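Local coordinates for protein transcriptional regulator, GntR family (Thermotoga maritima, PDB 3SXM) that probably regulates transcription by binding DNA at specific sites, and is represented here by its all-helical, metal-binding FCD domain in a metal-free state, at residues Glu10-Glu13 with Thr14-Met18; Glu80-Trp83 with Asp84-Leu88; Asp87-Arg90 with His91-Glu94; Lys104-Ile107 with Glu108-Ser112; Glu132-Lys135 with Asn136-Thr139. The protein carries 3 engineered substitutions. All coordinates share one frame; numbering follows the deposited sequence.

Interaction 1. Residues Glu10-Glu13 with Thr14-Met18; sequences ETIE and TRIMM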
# COMPACT_ATOMS: atom_id res chain seq x y z
N GLU A 10 -4.55 1.69 -12.79
CA GLU A 10 -3.70 0.85 -11.93
C GLU A 10 -2.66 1.71 -11.27
O GLU A 10 -2.30 1.48 -10.11
CB GLU A 10 -3.01 -0.28 -12.68
CG GLU A 10 -3.88 -1.44 -13.05
CD GLU A 10 -3.14 -2.52 -13.82
OE1 GLU A 10 -1.99 -2.25 -14.23
OE2 GLU A 10 -3.73 -3.58 -14.06
N THR A 11 -2.12 2.66 -11.99
CA THR A 11 -1.08 3.55 -11.49
C THR A 11 -1.62 4.41 -10.35
O THR A 11 -1.01 4.49 -9.28
CB THR A 11 -0.53 4.45 -12.66
OG1 THR A 11 -0.06 3.66 -13.73
CG2 THR A 11 0.62 5.26 -12.16
N ILE A 12 -2.74 5.05 -10.56
CA ILE A 12 -3.34 5.89 -9.55
C ILE A 12 -3.72 5.07 -8.32
O ILE A 12 -3.48 5.50 -7.19
CB ILE A 12 -4.53 6.62 -10.12
CG1 ILE A 12 -4.09 7.60 -11.24
CG2 ILE A 12 -5.29 7.32 -9.01
CD1 ILE A 12 -3.26 8.77 -10.78
N GLU A 13 -4.30 3.88 -8.50
CA GLU A 13 -4.71 3.06 -7.36
C GLU A 13 -3.46 2.68 -6.56
O GLU A 13 -3.52 2.67 -5.32
CB GLU A 13 -5.44 1.81 -7.80
CG GLU A 13 -5.82 0.90 -6.63
CD GLU A 13 -6.69 -0.28 -7.02
OE1 GLU A 13 -6.42 -0.93 -8.07
OE2 GLU A 13 -7.69 -0.54 -6.32
N THR A 14 -2.36 2.33 -7.24
CA THR A 14 -1.11 2.02 -6.54
C THR A 14 -0.61 3.21 -5.76
O THR A 14 -0.14 3.08 -4.61
CB THR A 14 -0.05 1.48 -7.53
OG1 THR A 14 -0.58 0.33 -8.17
CG2 THR A 14 1.24 1.14 -6.83
N ARG A 15 -0.70 4.41 -6.30
CA ARG A 15 -0.32 5.61 -5.58
C ARG A 15 -1.19 5.83 -4.36
O ARG A 15 -0.68 6.22 -3.30
CB ARG A 15 -0.41 6.85 -6.50
CG ARG A 15 0.63 6.87 -7.58
CD ARG A 15 0.58 8.17 -8.40
NE ARG A 15 0.99 9.29 -7.61
CZ ARG A 15 0.92 10.57 -7.97
NH1 ARG A 15 0.60 10.89 -9.22
NH2 ARG A 15 1.25 11.50 -7.10
N ILE A 16 -2.51 5.61 -4.48
CA ILE A 16 -3.44 5.80 -3.33
C ILE A 16 -2.98 4.83 -2.24
O ILE A 16 -2.78 5.23 -1.07
CB ILE A 16 -4.88 5.59 -3.72
CG1 ILE A 16 -5.38 6.74 -4.65
CG2 ILE A 16 -5.75 5.51 -2.49
CD1 ILE A 16 -6.69 6.49 -5.27
N MET A 17 -2.80 3.55 -2.60
CA MET A 17 -2.33 2.53 -1.65
C MET A 17 -1.11 3.00 -0.87
O MET A 17 -1.10 2.91 0.39
CB MET A 17 -2.09 1.20 -2.37
CG MET A 17 -1.51 0.09 -1.47
SD MET A 17 -1.15 -1.39 -2.38
CE MET A 17 0.24 -0.86 -3.35
N MET A 18 -0.06 3.40 -1.57
CA MET A 18 1.22 3.67 -0.92
C MET A 18 1.20 5.04 -0.24
O MET A 18 1.63 5.19 0.91
CB MET A 18 2.36 3.60 -1.93
CG MET A 18 2.51 2.23 -2.59
SD MET A 18 3.84 2.11 -3.77
CE MET A 18 5.18 2.10 -2.71

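Interaction 2. Residues Glu80-Trp83 with Asp84-Leu88; sequences EKIW and DRIDL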
# COMPACT_ATOMS: atom_id res chain seq x y z
N GLU A 80 10.19 4.28 -5.82
CA GLU A 80 11.20 4.68 -6.80
C GLU A 80 11.08 3.83 -8.05
O GLU A 80 11.22 4.33 -9.20
CB GLU A 80 12.55 4.49 -6.17
CG GLU A 80 12.97 5.62 -5.31
CD GLU A 80 13.76 6.65 -6.08
OE1 GLU A 80 13.25 7.14 -7.10
OE2 GLU A 80 14.91 6.95 -5.69
N LYS A 81 10.85 2.53 -7.87
CA LYS A 81 10.72 1.64 -9.02
C LYS A 81 9.58 2.01 -9.95
O LYS A 81 9.75 1.86 -11.19
CB LYS A 81 10.52 0.19 -8.54
CG LYS A 81 10.36 -0.84 -9.66
CD LYS A 81 11.68 -1.16 -10.34
CE LYS A 81 11.51 -2.26 -11.40
NZ LYS A 81 11.61 -3.62 -10.80
N ILE A 82 8.48 2.47 -9.38
CA ILE A 82 7.30 2.83 -10.15
C ILE A 82 7.29 4.29 -10.57
O ILE A 82 6.37 4.71 -11.23
CB ILE A 82 6.00 2.44 -9.51
CG1 ILE A 82 5.73 3.22 -8.22
CG2 ILE A 82 5.95 0.92 -9.33
CD1 ILE A 82 4.32 3.01 -7.63
N TRP A 83 8.28 5.07 -10.17
CA TRP A 83 8.25 6.51 -10.41
C TRP A 83 8.18 6.85 -11.88
O TRP A 83 7.38 7.74 -12.20
CB TRP A 83 9.44 7.28 -9.73
CG TRP A 83 9.31 8.70 -10.10
CD1 TRP A 83 10.03 9.33 -11.04
CD2 TRP A 83 8.32 9.62 -9.64
NE1 TRP A 83 9.57 10.61 -11.22
CE2 TRP A 83 8.51 10.81 -10.38
CE3 TRP A 83 7.27 9.55 -8.71
CZ2 TRP A 83 7.70 11.94 -10.19
CZ3 TRP A 83 6.49 10.67 -8.50
CH2 TRP A 83 6.70 11.85 -9.26
N ASP A 84 8.92 6.19 -12.74
CA ASP A 84 8.87 6.54 -14.17
C ASP A 84 7.48 6.31 -14.70
O ASP A 84 7.00 7.09 -15.55
CB ASP A 84 9.91 5.78 -14.96
CG ASP A 84 11.29 6.38 -14.83
OD1 ASP A 84 11.41 7.52 -14.33
OD2 ASP A 84 12.27 5.68 -15.20
N ARG A 85 6.80 5.28 -14.24
CA ARG A 85 5.41 5.03 -14.64
C ARG A 85 4.46 6.11 -14.10
O ARG A 85 3.60 6.65 -14.82
CB ARG A 85 5.00 3.62 -14.16
CG ARG A 85 3.54 3.32 -14.35
CD ARG A 85 3.28 1.85 -14.31
NE ARG A 85 1.85 1.60 -14.31
CZ ARG A 85 1.30 0.41 -14.48
NH1 ARG A 85 2.07 -0.70 -14.63
NH2 ARG A 85 -0.04 0.29 -14.51
N ILE A 86 4.61 6.48 -12.84
CA ILE A 86 3.88 7.58 -12.24
C ILE A 86 4.07 8.85 -13.08
O ILE A 86 3.10 9.58 -13.36
CB ILE A 86 4.31 7.83 -10.77
CG1 ILE A 86 3.87 6.65 -9.89
CG2 ILE A 86 3.80 9.16 -10.28
CD1 ILE A 86 4.30 6.73 -8.45
N ASP A 87 5.32 9.11 -13.48
CA ASP A 87 5.71 10.34 -14.17
C ASP A 87 5.11 10.31 -15.57
O ASP A 87 4.68 11.35 -16.07
CB ASP A 87 7.23 10.45 -14.23
CG ASP A 87 7.76 11.86 -14.38
OD1 ASP A 87 7.00 12.83 -14.29
OD2 ASP A 87 8.99 11.97 -14.53
N LEU A 88 5.10 9.15 -16.24
CA LEU A 88 4.47 9.03 -17.57
C LEU A 88 3.01 9.45 -17.43
O LEU A 88 2.49 10.29 -18.23
CB LEU A 88 4.60 7.60 -18.08
CG LEU A 88 4.00 7.20 -19.39
CD1 LEU A 88 4.45 5.86 -19.80
CD2 LEU A 88 2.50 7.25 -19.53
O HOH W 1 11.33 4.61 -11.91
O HOH W 2 8.35 2.78 -13.45
O HOH W 3 10.82 13.16 -12.32

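Interaction 3. Residues Asp87-Arg90 with His91-Glu94; sequences DLVR and HLNE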
# COMPACT_ATOMS: atom_id res chain seq x y z
N ASP A 87 5.32 9.11 -13.48
CA ASP A 87 5.71 10.34 -14.17
C ASP A 87 5.11 10.31 -15.57
O ASP A 87 4.68 11.35 -16.07
CB ASP A 87 7.23 10.45 -14.23
CG ASP A 87 7.76 11.86 -14.38
OD1 ASP A 87 7.00 12.83 -14.29
OD2 ASP A 87 8.99 11.97 -14.53
N LEU A 88 5.10 9.15 -16.24
CA LEU A 88 4.47 9.03 -17.57
C LEU A 88 3.01 9.45 -17.43
O LEU A 88 2.49 10.29 -18.23
CB LEU A 88 4.60 7.60 -18.08
CG LEU A 88 4.00 7.20 -19.39
CD1 LEU A 88 4.45 5.86 -19.80
CD2 LEU A 88 2.50 7.25 -19.53
N VAL A 89 2.32 8.86 -16.45
CA VAL A 89 0.91 9.16 -16.25
C VAL A 89 0.68 10.63 -15.96
O VAL A 89 -0.27 11.27 -16.52
CB VAL A 89 0.23 8.20 -15.21
CG1 VAL A 89 -1.15 8.68 -14.88
CG2 VAL A 89 0.24 6.83 -15.77
N ARG A 90 1.54 11.26 -15.19
CA ARG A 90 1.42 12.67 -14.89
C ARG A 90 1.45 13.50 -16.14
O ARG A 90 0.78 14.46 -16.26
CB ARG A 90 2.59 13.24 -14.03
CG ARG A 90 2.87 12.76 -12.72
CD ARG A 90 3.78 13.81 -11.94
NE ARG A 90 5.14 14.03 -12.47
CZ ARG A 90 6.00 14.92 -11.99
NH1 ARG A 90 5.66 15.69 -11.00
NH2 ARG A 90 7.21 15.03 -12.50
N HIS A 91 2.33 13.14 -17.02
CA HIS A 91 2.54 13.92 -18.24
C HIS A 91 1.45 13.72 -19.32
O HIS A 91 1.45 14.41 -20.37
CB HIS A 91 3.93 13.64 -18.82
CG HIS A 91 5.03 14.34 -18.12
ND1 HIS A 91 5.65 13.88 -16.97
CD2 HIS A 91 5.63 15.52 -18.41
CE1 HIS A 91 6.56 14.75 -16.58
NE2 HIS A 91 6.59 15.74 -17.45
N LEU A 92 0.48 12.87 -19.06
CA LEU A 92 -0.57 12.61 -20.04
C LEU A 92 -1.52 13.72 -20.12
O LEU A 92 -2.15 13.91 -21.16
CB LEU A 92 -1.37 11.34 -19.71
CG LEU A 92 -0.58 10.06 -19.89
CD1 LEU A 92 -1.43 8.85 -19.39
CD2 LEU A 92 -0.09 9.83 -21.33
N ASN A 93 -1.67 14.49 -19.06
CA ASN A 93 -2.65 15.56 -19.03
C ASN A 93 -2.17 16.68 -18.15
O ASN A 93 -1.83 16.46 -17.07
CB ASN A 93 -3.97 15.02 -18.52
CG ASN A 93 -5.10 16.03 -18.58
OD1 ASN A 93 -5.74 16.31 -17.60
ND2 ASN A 93 -5.35 16.53 -19.73
N GLU A 94 -2.16 17.90 -18.67
CA GLU A 94 -1.68 19.07 -17.94
C GLU A 94 -2.74 19.76 -17.10
O GLU A 94 -3.69 20.32 -17.64
CB GLU A 94 -1.27 20.10 -19.00
CG GLU A 94 -0.79 21.42 -18.49
CD GLU A 94 -1.90 22.41 -18.21
OE1 GLU A 94 -2.59 22.85 -19.17
OE2 GLU A 94 -2.06 22.81 -17.03

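Interaction 4. Residues Lys104-Ile107 with Glu108-Ser112; sequences KELI and ERIIS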
# COMPACT_ATOMS: atom_id res chain seq x y z
N LYS A 104 -1.58 22.93 -2.41
CA LYS A 104 -1.53 23.97 -1.41
C LYS A 104 -2.45 23.66 -0.25
O LYS A 104 -2.05 23.83 0.92
CB LYS A 104 -1.91 25.32 -2.04
CG LYS A 104 -1.83 26.47 -1.06
CD LYS A 104 -2.28 27.82 -1.61
CE LYS A 104 -2.36 28.83 -0.44
NZ LYS A 104 -2.86 30.16 -0.84
N GLU A 105 -3.69 23.28 -0.54
CA GLU A 105 -4.68 23.00 0.47
C GLU A 105 -4.39 21.72 1.25
O GLU A 105 -4.59 21.70 2.48
CB GLU A 105 -6.08 23.04 -0.16
CG GLU A 105 -6.39 24.50 -0.57
CD GLU A 105 -7.69 24.69 -1.30
OE1 GLU A 105 -8.23 23.74 -1.91
OE2 GLU A 105 -8.13 25.86 -1.27
N LEU A 106 -3.89 20.72 0.55
CA LEU A 106 -3.45 19.49 1.24
C LEU A 106 -2.38 19.84 2.28
O LEU A 106 -2.42 19.38 3.43
CB LEU A 106 -2.91 18.51 0.21
CG LEU A 106 -2.19 17.26 0.71
CD1 LEU A 106 -3.07 16.45 1.62
CD2 LEU A 106 -1.76 16.44 -0.45
N ILE A 107 -1.38 20.58 1.85
CA ILE A 107 -0.31 20.94 2.78
C ILE A 107 -0.88 21.70 3.97
O ILE A 107 -0.50 21.44 5.12
CB ILE A 107 0.75 21.71 2.08
CG1 ILE A 107 1.46 20.83 1.06
CG2 ILE A 107 1.76 22.23 3.10
CD1 ILE A 107 2.36 21.58 0.14
N GLU A 108 -1.82 22.62 3.76
CA GLU A 108 -2.31 23.41 4.89
C GLU A 108 -3.09 22.53 5.84
O GLU A 108 -3.01 22.71 7.05
CB GLU A 108 -3.13 24.59 4.41
CG GLU A 108 -3.81 25.41 5.50
CD GLU A 108 -2.90 26.02 6.50
OE1 GLU A 108 -1.76 26.37 6.10
OE2 GLU A 108 -3.33 26.13 7.68
N ARG A 109 -3.81 21.53 5.32
CA ARG A 109 -4.52 20.57 6.20
C ARG A 109 -3.53 19.83 7.05
O ARG A 109 -3.75 19.58 8.24
CB ARG A 109 -5.39 19.60 5.40
CG ARG A 109 -6.61 20.29 4.73
CD ARG A 109 -7.53 19.31 4.04
NE ARG A 109 -8.57 20.00 3.24
CZ ARG A 109 -9.60 19.41 2.67
NH1 ARG A 109 -9.77 18.10 2.77
NH2 ARG A 109 -10.43 20.12 1.95
N ILE A 110 -2.44 19.40 6.45
CA ILE A 110 -1.39 18.70 7.18
C ILE A 110 -0.80 19.59 8.28
O ILE A 110 -0.72 19.18 9.48
CB ILE A 110 -0.26 18.17 6.24
CG1 ILE A 110 -0.81 17.13 5.25
CG2 ILE A 110 0.88 17.60 7.07
CD1 ILE A 110 0.20 16.80 4.14
N ILE A 111 -0.35 20.76 7.92
CA ILE A 111 0.23 21.70 8.88
C ILE A 111 -0.70 22.05 10.01
O ILE A 111 -0.27 22.24 11.09
CB ILE A 111 0.51 23.01 8.20
CG1 ILE A 111 1.64 22.87 7.24
CG2 ILE A 111 0.82 24.06 9.20
CD1 ILE A 111 1.88 24.17 6.53
N SER A 112 -1.96 22.19 9.73
CA SER A 112 -2.91 22.59 10.75
C SER A 112 -3.39 21.41 11.64
O SER A 112 -4.17 21.60 12.58
CB SER A 112 -4.08 23.32 10.12
OG SER A 112 -4.85 22.43 9.40

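Interaction 5. Residues Glu132-Lys135 with Asn136-Thr139; sequences ETIK and NLYT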
# COMPACT_ATOMS: atom_id res chain seq x y z
N GLU A 132 -9.63 13.14 -14.79
CA GLU A 132 -9.36 14.09 -15.85
C GLU A 132 -8.45 13.49 -16.90
O GLU A 132 -8.59 13.77 -18.10
CB GLU A 132 -8.72 15.36 -15.26
CG GLU A 132 -9.59 16.20 -14.47
CD GLU A 132 -9.70 17.58 -15.10
OE1 GLU A 132 -10.78 18.20 -14.99
OE2 GLU A 132 -8.72 18.05 -15.72
N THR A 133 -7.52 12.62 -16.51
CA THR A 133 -6.66 11.98 -17.45
C THR A 133 -7.48 11.03 -18.33
O THR A 133 -7.33 11.04 -19.56
CB THR A 133 -5.54 11.22 -16.68
OG1 THR A 133 -4.79 12.18 -15.92
CG2 THR A 133 -4.59 10.51 -17.60
N ILE A 134 -8.41 10.29 -17.74
CA ILE A 134 -9.25 9.39 -18.52
C ILE A 134 -10.17 10.20 -19.46
O ILE A 134 -10.41 9.78 -20.62
CB ILE A 134 -10.06 8.46 -17.59
CG1 ILE A 134 -9.08 7.55 -16.81
CG2 ILE A 134 -11.06 7.61 -18.42
CD1 ILE A 134 -8.15 6.80 -17.67
N LYS A 135 -10.70 11.30 -18.97
CA LYS A 135 -11.65 12.13 -19.76
C LYS A 135 -10.97 12.68 -20.99
O LYS A 135 -11.63 12.97 -22.01
CB LYS A 135 -12.13 13.30 -18.90
CG LYS A 135 -13.09 14.28 -19.60
CD LYS A 135 -13.55 15.38 -18.63
CE LYS A 135 -14.59 16.29 -19.31
NZ LYS A 135 -15.32 17.12 -18.31
N ASN A 136 -9.65 12.83 -20.92
CA ASN A 136 -8.90 13.45 -22.03
C ASN A 136 -8.07 12.44 -22.82
O ASN A 136 -7.29 12.81 -23.68
CB ASN A 136 -8.02 14.55 -21.48
CG ASN A 136 -8.80 15.81 -21.23
OD1 ASN A 136 -9.25 16.45 -22.20
ND2 ASN A 136 -8.91 16.21 -20.01
N LEU A 137 -8.30 11.15 -22.60
CA LEU A 137 -7.47 10.12 -23.19
C LEU A 137 -7.67 10.00 -24.69
O LEU A 137 -6.82 9.45 -25.42
CB LEU A 137 -7.75 8.78 -22.48
CG LEU A 137 -6.83 7.61 -22.73
CD1 LEU A 137 -5.41 7.96 -22.35
CD2 LEU A 137 -7.31 6.43 -21.88
N TYR A 138 -8.78 10.56 -25.18
CA TYR A 138 -9.03 10.56 -26.61
C TYR A 138 -9.19 11.94 -27.22
O TYR A 138 -9.74 12.06 -28.33
CB TYR A 138 -10.26 9.70 -26.91
CG TYR A 138 -10.19 8.41 -26.16
CD1 TYR A 138 -9.32 7.42 -26.57
CD2 TYR A 138 -10.93 8.21 -24.99
CE1 TYR A 138 -9.21 6.24 -25.86
CE2 TYR A 138 -10.84 7.03 -24.30
CZ TYR A 138 -9.98 6.05 -24.73
OH TYR A 138 -9.85 4.87 -24.02
N THR A 139 -8.61 12.93 -26.58
CA THR A 139 -8.67 14.32 -27.04
C THR A 139 -7.33 14.81 -27.53
O THR A 139 -7.14 16.02 -27.69
CB THR A 139 -9.15 15.27 -25.88
OG1 THR A 139 -8.14 15.38 -24.85
CG2 THR A 139 -10.40 14.75 -25.25
O HOH W 4 -11.40 11.25 -24.32

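Interaction 1. Residues Glu10-Glu13 with Thr14-Met18
Thr14 donates twice to the flat peptide carbonyl of Glu10, one turn back on the same helix, its two donors tilted to opposite sides of the carbonyl plane. On one side Thr14 OG1 lies 2.8 Å from Glu10 O; on the other, Thr14 N is 3.0 Å from Glu10 O. Neither donor lies in the plane: OG1 is tilted 27° from it and N slightly more. The rotamer explains the double grip, because OG1 stands anti to the carbonyl carbon of Thr14 (chi1 -58°) and is thereby folded back beside its own N. Glu10 O also accepts a hydrogen bond from Asn72 ND2 of the second subunit, which makes it a crowded acceptor at the dimer interface. Replacing Thr14 with a valine would remove the hydroxyl and would probably leave the Glu10 carbonyl without one of its donors.

The i to i+4 bonds continue, and a wider pi-type turn follows at 16-18. Arg15 N binds Thr11 O at 3.0 Å, and the straightest bond, from Met17 N to Glu13 O, has an N-H...O angle of 174°. Apolar contact is slight: Ile16 CD1 meets Ile12 CG2 at 4.1 Å. The longer polar chains find partners beyond these two turns: Arg15 NE makes a salt bridge with Glu19 of the same helix, and Glu13 OE2 bonds Tyr26 OH of the second subunit. Within the fold, Thr14 packs on Ile82 of helix 73-90 and Ile16 on Leu126 of helix 115-135, while Arg15 touches His63 of helix 51-68, a zinc ligand in a metal-bound structure of this protein but without metal here.

Interaction 2. Residues Glu80-Trp83 with Asp84-Leu88
Trp83 leaves the helix with CG anti to its backbone N (chi1 178°), which carries the indole toward Ile86 and Asp87 on the next turn. Its CB and CG lie beside the amide of Asp84, and CD1 looks toward Asp84 OD1 at 4.0 Å. Next round the ring, NE1 donates to a water at 3.0 Å that donates to Asp87 OD2, so the indole and the carboxylate share a solvent bridge; Asp87 OD1 forms a salt bridge with Arg90. Asp87 CB sits over one face of the ring near its rim, and the carboxylate plane is turned 37° from the indole. On the benzene part, CZ3 touches Ile86 CG2 at 3.6 Å, with CE3 and CH2 only slightly farther from that methyl; the two side chains cross at about a right angle. Lys64 of helix 51-68 adds a cation-pi contact to the same indole.

This turn is a hydrated kink in helix 73-90 of the FCD domain. The amides of Asp84 and Arg85 lack the usual bond to the carbonyl four residues back; one water accepts from Asp84 N and donates to Glu80 O, and a second does the same between Arg85 N and Lys81 O. Ladder bonding resumes at Ile86, whose N is 3.0 Å from Ile82 O, and at Asp87, which binds Trp83 O. On the buried side, Ile82 CG1 occupies the crowded position between its backbone N and carbonyl carbon (chi1 66°), and Ile86 CD1 meets both CG1 and CD1 of Ile82 at 3.8 Å. Ile82 continues onto Thr14 and Met18 of helix 5-25 and onto Leu78 of the second subunit.

Interaction 3. Residues Asp87-Arg90 with His91-Glu94
Hydrogen bonding between His91 and Asp87 closes the end of helix 73-90. Asp87 O is held twice by His91: the imidazole gives ND1-H at 2.9 Å with the oxygen practically in the ring plane, and the backbone N approaches the other face of the carbonyl at 3.1 Å. The ring can reach back because CG of His91 is anti to its carbonyl carbon (chi1 -78°) and so lies beside the backbone N. A second, weak bond runs from His91 N to Leu88 O. Leu92 N then binds Val89 O from well above the carbonyl plane, as the chain tightens into a type I turn from Arg90 to Asn93.

The ionic interaction lies alongside. Arg90 grips Asp87 side-on, NH2 at 2.8 Å and NE at 2.9 Å both going to OD1 from the same face of the carboxylate, with OD1 near the guanidinium plane. That pairing fixes the carboxylate beside the imidazole, the two planes 62° apart and OD1 3.0 Å from His91 CE1. NH1 of Arg90 makes a salt bridge to Asp59.

Apolar contact is light: Leu88 CD2 meets Leu92 CD2 at 4.1 Å, and Leu92 goes on to pack against Ile8 and Thr133.

His91 and Asp59 are ligands of separately listed zinc sites in a metal-bound structure of this protein; no metal is bound here. Arg90 links Asp59 to Asp87, whose carbonyl in turn receives His91 ND1. An ND1-H given to a main-chain carbonyl, with NE2 directed away from it, is a familiar second-shell arrangement for a metal-binding histidine.

Interaction 4. Residues Lys104-Ile107 with Glu108-Ser112
Two pairs of aliphatic side chains, Leu106 with Ile110 and Ile107 with Ile111, meet one turn apart on the last part of helix 96-111 in the FCD domain. Each pair meets at a slant through branch ends. Leu106 CD1 touches Ile110 CD1 at 4.1 Å; the Leu106 chain starts anti to its backbone N (chi1 170°), which carries its tip forward to the next turn. Ile110 bends the other way, its CG1 beside its own N, and CG1 therefore lies 3.3 Å from Leu106 O as CD1 reaches back. The second pair differs in the branch used: Ile107 presents CG2, the methyl that points forward, and Ile111 CD1 meets it at 3.9 Å. With Ile111 cut back to an alanine, everything beyond CB goes, and Ile107 CG2 would probably lose its CD1 neighbour, opening a gap beside Lys40.

The pairs share helices 51-68 and 34-44 but meet different residues: Leu106 and Ile110 pack on Phe66 and on Ala118 of helix 115-135, Ile107 on Leu62 and Ile111 on Lys40. Arg109 stretches its extended chain past the Glu105 carbonyl and spends NH1 on Gly117 O; its NH2 stays 5.7 Å from Glu105 OE1. The backbone bonds straighten toward the helix end: Glu108 N meets Lys104 O at an N-H...O angle of 149°, and Ile111 N meets Ile107 O at 178° and 2.9 Å.

Interaction 5. Residues Glu132-Lys135 with Asn136-Thr139
Glu132 O takes two donors from Asn136: the side-chain ND2 at 3.1 Å and, more weakly, the backbone N at 3.2 Å. Asn136 N is itself shared, since it also donates to Thr133 O. The amide group reaches back because CG is anti to its carbonyl carbon and beside the backbone N (chi1 -79°); Glu132 O then lies 22° out of the amide plane, a tilted and moderately bent bond. One residue on, Leu137 N binds Ile134 O at 3.2 Å from high above the carbonyl plane. The i to i+3 spacing marks a tightening of the chain as the helix ends.

Ile134 CD1 and Leu137 CD2 approach to 4.3 Å, and both residues pack on Ile8 of helix 5-25. Beyond them, a water donates to Lys135 O and accepts from Tyr138 N, so solvent bridges the last helical carbonyl to the loop. Thr139 CG2 lies 3.9 Å from Lys135 O.

Asn136 is where the backbone leaves helical angles, and Thr139 N closes on Asn136 O. This is the C-terminal end of helix 115-135, its last turn finished by an asparagine side chain and followed directly by a type I turn.

Interaction 1 is buried, interactions 2 and 4 are partly buried, and interactions 3 and 5 are surface helix ends. Interactions 1 and 2 both face the second subunit; Arg85 joins them through a salt bridge to Glu10 and a probable hydrogen bond to Thr11. Interactions 2 and 3 share Asp87 and Leu88 on helix 73-90, but water fills the gaps of a kink in one, whereas ionic and imidazole bonds close the helix end in the other. Interactions 3 and 5 touch through Leu92 and Asn93 on Thr133 and Asn136. Interaction 4 lies apart, about 21 Å from interaction 1 centre to centre on the opposite side of the chain's centre, and its side chains meet by aliphatic packing.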